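Long-range contacts in T9SS C-terminal target domain-containing protein (Bacteroides cellulosilyticus, PDB 5JVK), which probably hydrolyses O-glycosidic bonds, as expected of a family 39 glycoside hydrolase from a gut symbiont: residues A[335-340]-A[372-377]; A[104-109]-A[128-133]; A[287-292]-A[314-319]. All coordinates share one frame; numbering follows the deposited sequence.

Interaction 1. Residues A[335-340]-A[372-377]; sequences SVWVTE and GVFWYD
Val338 and Val373 stand shoulder to shoulder on one face of the sheet, with Val373 CG2 4.0 Å from Val338 CB; these branched, apolar residues suit the outward face, where Trp316 of helix 312-325 packs on Val338. On the inward face, Trp337 and Phe374 meet edge to edge, CE3 of the indole 4.1 Å from CE2 of the phenyl ring. Trp337 NE1 donates to Ser335 OG at 2.8 Å, which helps fix the rotation of the indole. Gly372 has to stay bare here, since a CB would come within 2.8 Å of Trp337 CE3. The two strands run parallel, as the seventh and eighth of a (beta/alpha)8 barrel, joined through helix 350-366 in a beta-alpha-beta crossover. Phe374 N gives Val338 O a nearly straight bond (2.8 Å, 175°), whereas Val338 N to Gly372 O is weak. Further along, the carboxylate of Glu340 runs alongside the Tyr376 ring, their planes 23° apart and Glu340 CD 3.9 Å from Tyr376 CD1. The charged end of Glu340 is held by a salt bridge to Arg134 and a hydrogen bond to Tyr290, while Tyr376 OH bonds to His111.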
loop_
_atom_site.group_PDB
_atom_site.type_symbol
_atom_site.label_atom_id
_atom_site.label_comp_id
_atom_site.label_asym_id
_atom_site.label_seq_id
_atom_site.Cartn_x
_atom_site.Cartn_y
_atom_site.Cartn_z
ATOM N N SER A 335 5.952 7.877 17.079
ATOM C CA SER A 335 5.881 7.641 15.637
ATOM C C SER A 335 4.419 7.608 15.178
ATOM O O SER A 335 3.537 7.168 15.919
ATOM C CB SER A 335 6.596 6.339 15.263
ATOM O OG SER A 335 6.113 5.248 16.030
ATOM N N VAL A 336 4.173 8.092 13.963
ATOM C CA VAL A 336 2.833 8.113 13.376
ATOM C C VAL A 336 2.805 7.131 12.212
ATOM O O VAL A 336 3.530 7.310 11.240
ATOM C CB VAL A 336 2.447 9.526 12.886
ATOM C CG1 VAL A 336 1.036 9.538 12.304
ATOM C CG2 VAL A 336 2.566 10.526 14.026
ATOM N N TRP A 337 1.962 6.107 12.316
ATOM C CA TRP A 337 1.876 5.047 11.313
ATOM C C TRP A 337 0.567 5.150 10.536
ATOM O O TRP A 337 -0.505 5.091 11.127
ATOM C CB TRP A 337 1.977 3.689 12.003
ATOM C CG TRP A 337 3.304 3.474 12.654
ATOM C CD1 TRP A 337 3.726 3.985 13.848
ATOM C CD2 TRP A 337 4.396 2.703 12.139
ATOM N NE1 TRP A 337 5.012 3.576 14.112
ATOM C CE2 TRP A 337 5.447 2.787 13.080
ATOM C CE3 TRP A 337 4.587 1.945 10.977
ATOM C CZ2 TRP A 337 6.673 2.140 12.896
ATOM C CZ3 TRP A 337 5.810 1.302 10.792
ATOM C CH2 TRP A 337 6.836 1.407 11.748
ATOM N N VAL A 338 0.651 5.301 9.216
ATOM C CA VAL A 338 -0.547 5.374 8.374
ATOM C C VAL A 338 -0.928 3.942 7.991
ATOM O O VAL A 338 -0.631 3.470 6.893
ATOM C CB VAL A 338 -0.323 6.283 7.145
ATOM C CG1 VAL A 338 -1.611 6.446 6.345
ATOM C CG2 VAL A 338 0.218 7.638 7.592
ATOM N N THR A 339 -1.583 3.255 8.923
ATOM C CA THR A 339 -1.817 1.811 8.811
ATOM C C THR A 339 -2.922 1.415 7.827
ATOM O O THR A 339 -3.012 0.250 7.451
ATOM C CB THR A 339 -2.083 1.168 10.189
ATOM O OG1 THR A 339 -3.234 1.764 10.801
ATOM C CG2 THR A 339 -0.867 1.341 11.094
ATOM N N GLU A 340 -3.757 2.371 7.417
ATOM C CA GLU A 340 -4.607 2.201 6.234
ATOM C C GLU A 340 -4.770 3.523 5.489
ATOM O O GLU A 340 -5.064 4.553 6.093
ATOM C CB GLU A 340 -6.004 1.682 6.589
ATOM C CG GLU A 340 -6.069 0.273 7.161
ATOM C CD GLU A 340 -7.493 -0.221 7.373
ATOM O OE1 GLU A 340 -8.450 0.379 6.831
ATOM O OE2 GLU A 340 -7.659 -1.216 8.105
ATOM N N GLY A 372 5.762 4.208 7.855
ATOM C CA GLY A 372 4.975 3.149 7.228
ATOM C C GLY A 372 3.597 3.614 6.789
ATOM O O GLY A 372 2.709 3.816 7.619
ATOM N N VAL A 373 3.432 3.784 5.479
ATOM C CA VAL A 373 2.150 4.123 4.875
ATOM C C VAL A 373 1.635 2.884 4.154
ATOM O O VAL A 373 2.186 2.488 3.124
ATOM C CB VAL A 373 2.293 5.312 3.904
ATOM C CG1 VAL A 373 0.974 5.605 3.197
ATOM C CG2 VAL A 373 2.797 6.538 4.659
ATOM N N PHE A 374 0.578 2.285 4.705
ATOM C CA PHE A 374 0.071 0.991 4.249
ATOM C C PHE A 374 -1.159 1.151 3.357
ATOM O O PHE A 374 -2.202 1.624 3.814
ATOM C CB PHE A 374 -0.276 0.103 5.444
ATOM C CG PHE A 374 0.916 -0.343 6.238
ATOM C CD1 PHE A 374 1.384 -1.650 6.144
ATOM C CD2 PHE A 374 1.572 0.541 7.093
ATOM C CE1 PHE A 374 2.478 -2.066 6.886
ATOM C CE2 PHE A 374 2.674 0.133 7.829
ATOM C CZ PHE A 374 3.125 -1.174 7.728
ATOM N N TRP A 375 -1.035 0.749 2.094
ATOM C CA TRP A 375 -2.155 0.790 1.162
ATOM C C TRP A 375 -3.204 -0.246 1.541
ATOM O O TRP A 375 -2.867 -1.413 1.757
ATOM C CB TRP A 375 -1.690 0.527 -0.271
ATOM C CG TRP A 375 -2.820 0.493 -1.260
ATOM C CD1 TRP A 375 -3.532 -0.602 -1.659
ATOM C CD2 TRP A 375 -3.375 1.609 -1.962
ATOM N NE1 TRP A 375 -4.494 -0.237 -2.569
ATOM C CE2 TRP A 375 -4.419 1.115 -2.774
ATOM C CE3 TRP A 375 -3.087 2.978 -1.989
ATOM C CZ2 TRP A 375 -5.172 1.941 -3.607
ATOM C CZ3 TRP A 375 -3.839 3.800 -2.817
ATOM C CH2 TRP A 375 -4.868 3.276 -3.617
ATOM N N TYR A 376 -4.466 0.180 1.620
ATOM C CA TYR A 376 -5.589 -0.741 1.766
ATOM C C TYR A 376 -6.263 -0.906 0.401
ATOM O O TYR A 376 -6.760 0.080 -0.138
ATOM C CB TYR A 376 -6.614 -0.251 2.795
ATOM C CG TYR A 376 -7.627 -1.328 3.094
ATOM C CD1 TYR A 376 -7.376 -2.287 4.071
ATOM C CD2 TYR A 376 -8.809 -1.432 2.355
ATOM C CE1 TYR A 376 -8.283 -3.304 4.326
ATOM C CE2 TYR A 376 -9.725 -2.445 2.604
ATOM C CZ TYR A 376 -9.458 -3.378 3.590
ATOM O OH TYR A 376 -10.356 -4.385 3.848
ATOM N N ASP A 377 -6.281 -2.103 -0.195
ATOM C CA ASP A 377 -5.545 -3.302 0.238
ATOM C C ASP A 377 -4.943 -3.982 -0.997
ATOM O O ASP A 377 -5.064 -3.458 -2.110
ATOM C CB ASP A 377 -6.444 -4.246 1.063
ATOM C CG ASP A 377 -7.691 -4.718 0.314
ATOM O OD1 ASP A 377 -7.932 -4.316 -0.847
ATOM O OD2 ASP A 377 -8.447 -5.508 0.912
#

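Interaction 2. Residues A[104-109]-A[128-133]; sequences LDMGVC and AGFTRI
Residues 128-133 begin where helix 118-127 gives out, and Gly129 ends that helix in a Schellman motif; its positive phi of 99° would jam a CB against the preceding carbonyl, so glycine is required. Phe130, its CG anti to the carbonyl carbon, swings its ring across residues 106-108. Val108 CB sits 3.7 Å above the centre of one ring face, only 4° off the normal, a CH-pi contact, and Met106, bent at chi3, brings its CE to 3.5 Å from Phe130 CE1. An alanine in place of Phe130 would remove this ring and would probably leave Val108 and Met106 loosely packed. Thr131 N donates to Met106 O (3.1 Å, 156°), and its hydroxyl bonds to Pro103 O. Arg132 N adds a weak second bond to the same Met106 O. In the other direction Val108 N bonds to Arg132 O at 3.1 Å, from above the carbonyl plane. This ties strands 106-109 and 132-138, first and second of the barrel, into a parallel beta-alpha-beta unit. Gly107 suits its place because a CB would lie 3.3 Å from Arg132 CB. The arginine chain, extended from CG to NE, carries NE to Leu104 O at 2.9 Å, almost along the C=O axis. Ile133 turns to the face of Val108, its CG2 4.0 Å from Val108 CG1, and both pack on Ile125. The chemistry is thus divided: Val108, Phe130 and Ile133 pack toward helix 118-127, whereas the buried guanidinium leans on backbone carbonyls, Leu104 O and more weakly Pro371 O, and a long, weak ion pair with Glu217 is likely to offset part of its charge.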
loop_
_atom_site.group_PDB
_atom_site.type_symbol
_atom_site.label_atom_id
_atom_site.label_comp_id
_atom_site.label_asym_id
_atom_site.label_seq_id
_atom_site.Cartn_x
_atom_site.Cartn_y
_atom_site.Cartn_z
ATOM N N LEU A 104 11.287 1.838 2.099
ATOM C CA LEU A 104 11.098 1.332 3.457
ATOM C C LEU A 104 9.815 1.844 4.118
ATOM O O LEU A 104 9.415 1.315 5.157
ATOM C CB LEU A 104 12.305 1.691 4.331
ATOM C CG LEU A 104 13.659 1.116 3.886
ATOM C CD1 LEU A 104 14.801 1.737 4.677
ATOM C CD2 LEU A 104 13.686 -0.402 4.022
ATOM N N ASP A 105 9.192 2.873 3.531
ATOM C CA ASP A 105 7.913 3.420 4.010
ATOM C C ASP A 105 6.670 2.924 3.249
ATOM O O ASP A 105 5.549 3.225 3.659
ATOM C CB ASP A 105 7.948 4.964 4.046
ATOM C CG ASP A 105 8.222 5.603 2.682
ATOM O OD1 ASP A 105 8.573 4.893 1.715
ATOM O OD2 ASP A 105 8.109 6.841 2.589
ATOM N N MET A 106 6.859 2.173 2.163
ATOM C CA MET A 106 5.733 1.602 1.416
ATOM C C MET A 106 5.287 0.290 2.046
ATOM O O MET A 106 6.055 -0.669 2.090
ATOM C CB MET A 106 6.088 1.367 -0.062
ATOM C CG MET A 106 6.007 2.619 -0.925
ATOM S SD MET A 106 6.184 2.328 -2.699
ATOM C CE MET A 106 4.761 1.295 -3.051
ATOM N N GLY A 107 4.046 0.259 2.527
ATOM C CA GLY A 107 3.418 -0.961 3.030
ATOM C C GLY A 107 2.131 -1.253 2.284
ATOM O O GLY A 107 1.659 -0.424 1.507
ATOM N N VAL A 108 1.560 -2.431 2.527
ATOM C CA VAL A 108 0.268 -2.808 1.949
ATOM C C VAL A 108 -0.497 -3.749 2.886
ATOM O O VAL A 108 0.089 -4.642 3.491
ATOM C CB VAL A 108 0.441 -3.445 0.548
ATOM C CG1 VAL A 108 1.185 -4.776 0.617
ATOM C CG2 VAL A 108 -0.908 -3.610 -0.147
ATOM N N CYS A 109 -1.807 -3.535 3.004
ATOM C CA CYS A 109 -2.666 -4.390 3.831
ATOM C C CYS A 109 -2.972 -5.676 3.080
ATOM O O CYS A 109 -3.396 -5.631 1.925
ATOM C CB CYS A 109 -3.959 -3.666 4.202
ATOM S SG CYS A 109 -3.687 -2.268 5.315
ATOM N N ALA A 128 5.559 -5.422 -6.597
ATOM C CA ALA A 128 4.918 -4.107 -6.446
ATOM C C ALA A 128 5.798 -3.086 -5.708
ATOM O O ALA A 128 5.480 -1.894 -5.704
ATOM C CB ALA A 128 3.581 -4.246 -5.737
ATOM N N GLY A 129 6.871 -3.555 -5.065
ATOM C CA GLY A 129 7.872 -2.689 -4.436
ATOM C C GLY A 129 7.723 -2.496 -2.936
ATOM O O GLY A 129 8.493 -1.750 -2.337
ATOM N N PHE A 130 6.753 -3.171 -2.319
ATOM C CA PHE A 130 6.478 -2.995 -0.892
ATOM C C PHE A 130 7.531 -3.677 -0.015
ATOM O O PHE A 130 8.047 -4.743 -0.366
ATOM C CB PHE A 130 5.093 -3.542 -0.540
ATOM C CG PHE A 130 3.962 -2.840 -1.245
ATOM C CD1 PHE A 130 3.554 -1.570 -0.844
ATOM C CD2 PHE A 130 3.294 -3.454 -2.303
ATOM C CE1 PHE A 130 2.510 -0.921 -1.490
ATOM C CE2 PHE A 130 2.248 -2.813 -2.952
ATOM C CZ PHE A 130 1.853 -1.544 -2.544
ATOM N N THR A 131 7.848 -3.041 1.114
ATOM C CA THR A 131 8.737 -3.602 2.141
ATOM C C THR A 131 8.037 -3.891 3.474
ATOM O O THR A 131 8.679 -4.366 4.415
ATOM C CB THR A 131 9.900 -2.643 2.435
ATOM O OG1 THR A 131 9.377 -1.391 2.889
ATOM C CG2 THR A 131 10.743 -2.433 1.195
ATOM N N ARG A 132 6.739 -3.590 3.564
ATOM C CA ARG A 132 5.947 -3.868 4.760
ATOM C C ARG A 132 4.596 -4.451 4.374
ATOM O O ARG A 132 4.071 -4.159 3.299
ATOM C CB ARG A 132 5.726 -2.590 5.569
ATOM C CG ARG A 132 6.994 -1.943 6.098
ATOM C CD ARG A 132 6.665 -0.658 6.833
ATOM N NE ARG A 132 7.858 0.080 7.251
ATOM C CZ ARG A 132 8.613 -0.204 8.314
ATOM N NH1 ARG A 132 8.334 -1.238 9.109
ATOM N NH2 ARG A 132 9.669 0.557 8.583
ATOM N N ILE A 133 4.046 -5.284 5.254
ATOM C CA ILE A 133 2.668 -5.760 5.120
ATOM C C ILE A 133 1.944 -5.663 6.456
ATOM O O ILE A 133 2.565 -5.760 7.511
ATOM C CB ILE A 133 2.571 -7.198 4.550
ATOM C CG1 ILE A 133 3.283 -8.229 5.450
ATOM C CG2 ILE A 133 3.099 -7.235 3.121
ATOM C CD1 ILE A 133 2.391 -8.924 6.464
#

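Interaction 3. Residues A[287-292]-A[314-319]; sequences IHPYMA and TVWPYL
The indole of Trp316 is met along its six-membered ring by two side chains of the 287-292 segment: Pro289 CG lies 4.1 Å from CH2, and Met291 CE 4.4 Å from CZ3. The side chains of Pro289 and Trp316 run crosswise, at about a right angle, and Val338 of strand 335-341 also packs on the indole. The arrangement belongs to the (beta/alpha)8 barrel: the loop leaving the sixth strand is packed against helix 312-325, which leads on to the seventh strand. No hydrogen bond links the two segments, so the contact rests on apolar packing alone, and the one polar atom of the indole, NE1, is satisfied by Ser364 of helix 350-366. Pro289, the centre of an inverse gamma turn, directs its rigid ring toward the helix. Pro317, which has no N-H to give to the preceding turn, marks a kink in the helix. Val315 and Leu319, one turn apart, both turn their branched, apolar side chains toward the loop. There Ile287 reaches across, with CD1 4.4 Å from Val315 CG1 and meeting Leu319 tip to tip, Ile287 CD1 to Leu319 CD1 at 3.6 Å.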
loop_
_atom_site.group_PDB
_atom_site.type_symbol
_atom_site.label_atom_id
_atom_site.label_comp_id
_atom_site.label_asym_id
_atom_site.label_seq_id
_atom_site.Cartn_x
_atom_site.Cartn_y
_atom_site.Cartn_z
ATOM N N ILE A 287 -3.181 6.181 12.207
ATOM C CA ILE A 287 -4.339 6.852 11.611
ATOM C C ILE A 287 -4.779 6.136 10.331
ATOM O O ILE A 287 -3.966 5.501 9.657
ATOM C CB ILE A 287 -4.058 8.339 11.300
ATOM C CG1 ILE A 287 -2.810 8.511 10.424
ATOM C CG2 ILE A 287 -3.902 9.124 12.595
ATOM C CD1 ILE A 287 -2.790 9.817 9.667
ATOM N N HIS A 288 -6.064 6.256 10.006
ATOM C CA HIS A 288 -6.644 5.724 8.773
ATOM C C HIS A 288 -7.237 6.889 7.967
ATOM O O HIS A 288 -8.459 6.987 7.829
ATOM C CB HIS A 288 -7.742 4.698 9.100
ATOM C CG HIS A 288 -7.230 3.383 9.605
ATOM N ND1 HIS A 288 -8.052 2.290 9.765
ATOM C CD2 HIS A 288 -5.990 2.972 9.965
ATOM C CE1 HIS A 288 -7.347 1.270 10.220
ATOM N NE2 HIS A 288 -6.092 1.656 10.345
ATOM N N PRO A 289 -6.382 7.783 7.432
ATOM C CA PRO A 289 -6.880 9.031 6.846
ATOM C C PRO A 289 -7.438 8.852 5.428
ATOM O O PRO A 289 -6.839 9.314 4.456
ATOM C CB PRO A 289 -5.630 9.914 6.853
ATOM C CG PRO A 289 -4.536 8.947 6.553
ATOM C CD PRO A 289 -4.915 7.687 7.295
ATOM N N TYR A 290 -8.585 8.190 5.319
ATOM C CA TYR A 290 -9.225 7.963 4.025
ATOM C C TYR A 290 -9.759 9.280 3.465
ATOM O O TYR A 290 -10.512 9.982 4.139
ATOM C CB TYR A 290 -10.371 6.948 4.140
ATOM C CG TYR A 290 -9.924 5.504 4.222
ATOM C CD1 TYR A 290 -9.699 4.764 3.065
ATOM C CD2 TYR A 290 -9.746 4.866 5.455
ATOM C CE1 TYR A 290 -9.302 3.436 3.125
ATOM C CE2 TYR A 290 -9.349 3.536 5.523
ATOM C CZ TYR A 290 -9.128 2.827 4.352
ATOM O OH TYR A 290 -8.731 1.510 4.389
ATOM N N MET A 291 -9.360 9.602 2.234
ATOM C CA MET A 291 -9.822 10.798 1.529
ATOM C C MET A 291 -10.660 10.466 0.292
ATOM O O MET A 291 -11.026 11.368 -0.464
ATOM C CB MET A 291 -8.616 11.633 1.116
ATOM C CG MET A 291 -7.773 12.104 2.288
ATOM S SD MET A 291 -6.076 12.436 1.802
ATOM C CE MET A 291 -5.297 12.484 3.414
ATOM N N ALA A 292 -10.990 9.187 0.100
ATOM C CA ALA A 292 -11.703 8.739 -1.098
ATOM C C ALA A 292 -13.155 9.248 -1.119
ATOM O O ALA A 292 -13.807 9.256 -0.073
ATOM C CB ALA A 292 -11.682 7.221 -1.186
ATOM N N THR A 314 -1.611 18.906 4.243
ATOM C CA THR A 314 -2.032 19.515 5.506
ATOM C C THR A 314 -1.838 18.569 6.684
ATOM O O THR A 314 -1.296 18.968 7.716
ATOM C CB THR A 314 -3.515 19.929 5.454
ATOM O OG1 THR A 314 -3.721 20.821 4.353
ATOM C CG2 THR A 314 -3.943 20.618 6.745
ATOM N N VAL A 315 -2.294 17.328 6.530
ATOM C CA VAL A 315 -2.290 16.344 7.621
ATOM C C VAL A 315 -0.875 15.896 8.025
ATOM O O VAL A 315 -0.591 15.779 9.221
ATOM C CB VAL A 315 -3.163 15.110 7.272
ATOM C CG1 VAL A 315 -3.019 13.999 8.313
ATOM C CG2 VAL A 315 -4.628 15.511 7.137
ATOM N N TRP A 316 -0.003 15.646 7.046
ATOM C CA TRP A 316 1.338 15.112 7.337
ATOM C C TRP A 316 2.163 16.078 8.216
ATOM O O TRP A 316 2.641 15.663 9.273
ATOM C CB TRP A 316 2.106 14.695 6.058
ATOM C CG TRP A 316 1.987 13.222 5.653
ATOM C CD1 TRP A 316 3.022 12.378 5.352
ATOM C CD2 TRP A 316 0.787 12.444 5.498
ATOM N NE1 TRP A 316 2.547 11.133 5.023
ATOM C CE2 TRP A 316 1.181 11.143 5.100
ATOM C CE3 TRP A 316 -0.579 12.716 5.654
ATOM C CZ2 TRP A 316 0.259 10.116 4.859
ATOM C CZ3 TRP A 316 -1.501 11.689 5.413
ATOM C CH2 TRP A 316 -1.071 10.406 5.019
ATOM N N PRO A 317 2.309 17.362 7.808
ATOM C CA PRO A 317 2.992 18.335 8.681
ATOM C C PRO A 317 2.303 18.606 10.020
ATOM O O PRO A 317 2.986 18.892 11.003
ATOM C CB PRO A 317 3.005 19.621 7.842
ATOM C CG PRO A 317 2.883 19.158 6.442
ATOM C CD PRO A 317 1.959 17.976 6.513
ATOM N N TYR A 318 0.972 18.530 10.050
ATOM C CA TYR A 318 0.205 18.764 11.278
ATOM C C TYR A 318 0.483 17.709 12.354
ATOM O O TYR A 318 0.690 18.059 13.512
ATOM C CB TYR A 318 -1.301 18.856 10.977
ATOM C CG TYR A 318 -2.196 18.865 12.204
ATOM C CD1 TYR A 318 -2.292 19.994 13.027
ATOM C CD2 TYR A 318 -2.952 17.743 12.540
ATOM C CE1 TYR A 318 -3.115 19.997 14.149
ATOM C CE2 TYR A 318 -3.773 17.736 13.653
ATOM C CZ TYR A 318 -3.856 18.858 14.457
ATOM O OH TYR A 318 -4.684 18.824 15.563
ATOM N N LEU A 319 0.493 16.433 11.978
ATOM C CA LEU A 319 0.764 15.355 12.941
ATOM C C LEU A 319 2.246 15.241 13.304
ATOM O O LEU A 319 2.582 14.736 14.377
ATOM C CB LEU A 319 0.242 14.016 12.419
ATOM C CG LEU A 319 -1.261 13.960 12.145
ATOM C CD1 LEU A 319 -1.626 12.589 11.608
ATOM C CD2 LEU A 319 -2.088 14.289 13.380
#

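In the fold
Interactions 1 and 2, centres about 9 Å apart, share the seam that closes the barrel: Val373 N probably bonds to Asp105 O at 2.8 Å and Cys109 N to Trp375 O at 2.7 Å, joining the eighth strand to the first. Interaction 3 adjoins interaction 1 on its other flank, through Ile287 N and Trp337 O (3.1 Å), but does not touch interaction 2 (centres about 18 Å apart). Interactions 1 and 3 meet again where Tyr290 OH lies 2.7 Å from Glu340 OE1. The side chain of Glu340, about 3 Å from a bound glycerol probably from the crystallisation liquor, stands near the C-terminal end of the seventh strand, where related clan GH-A hydrolases carry their nucleophile.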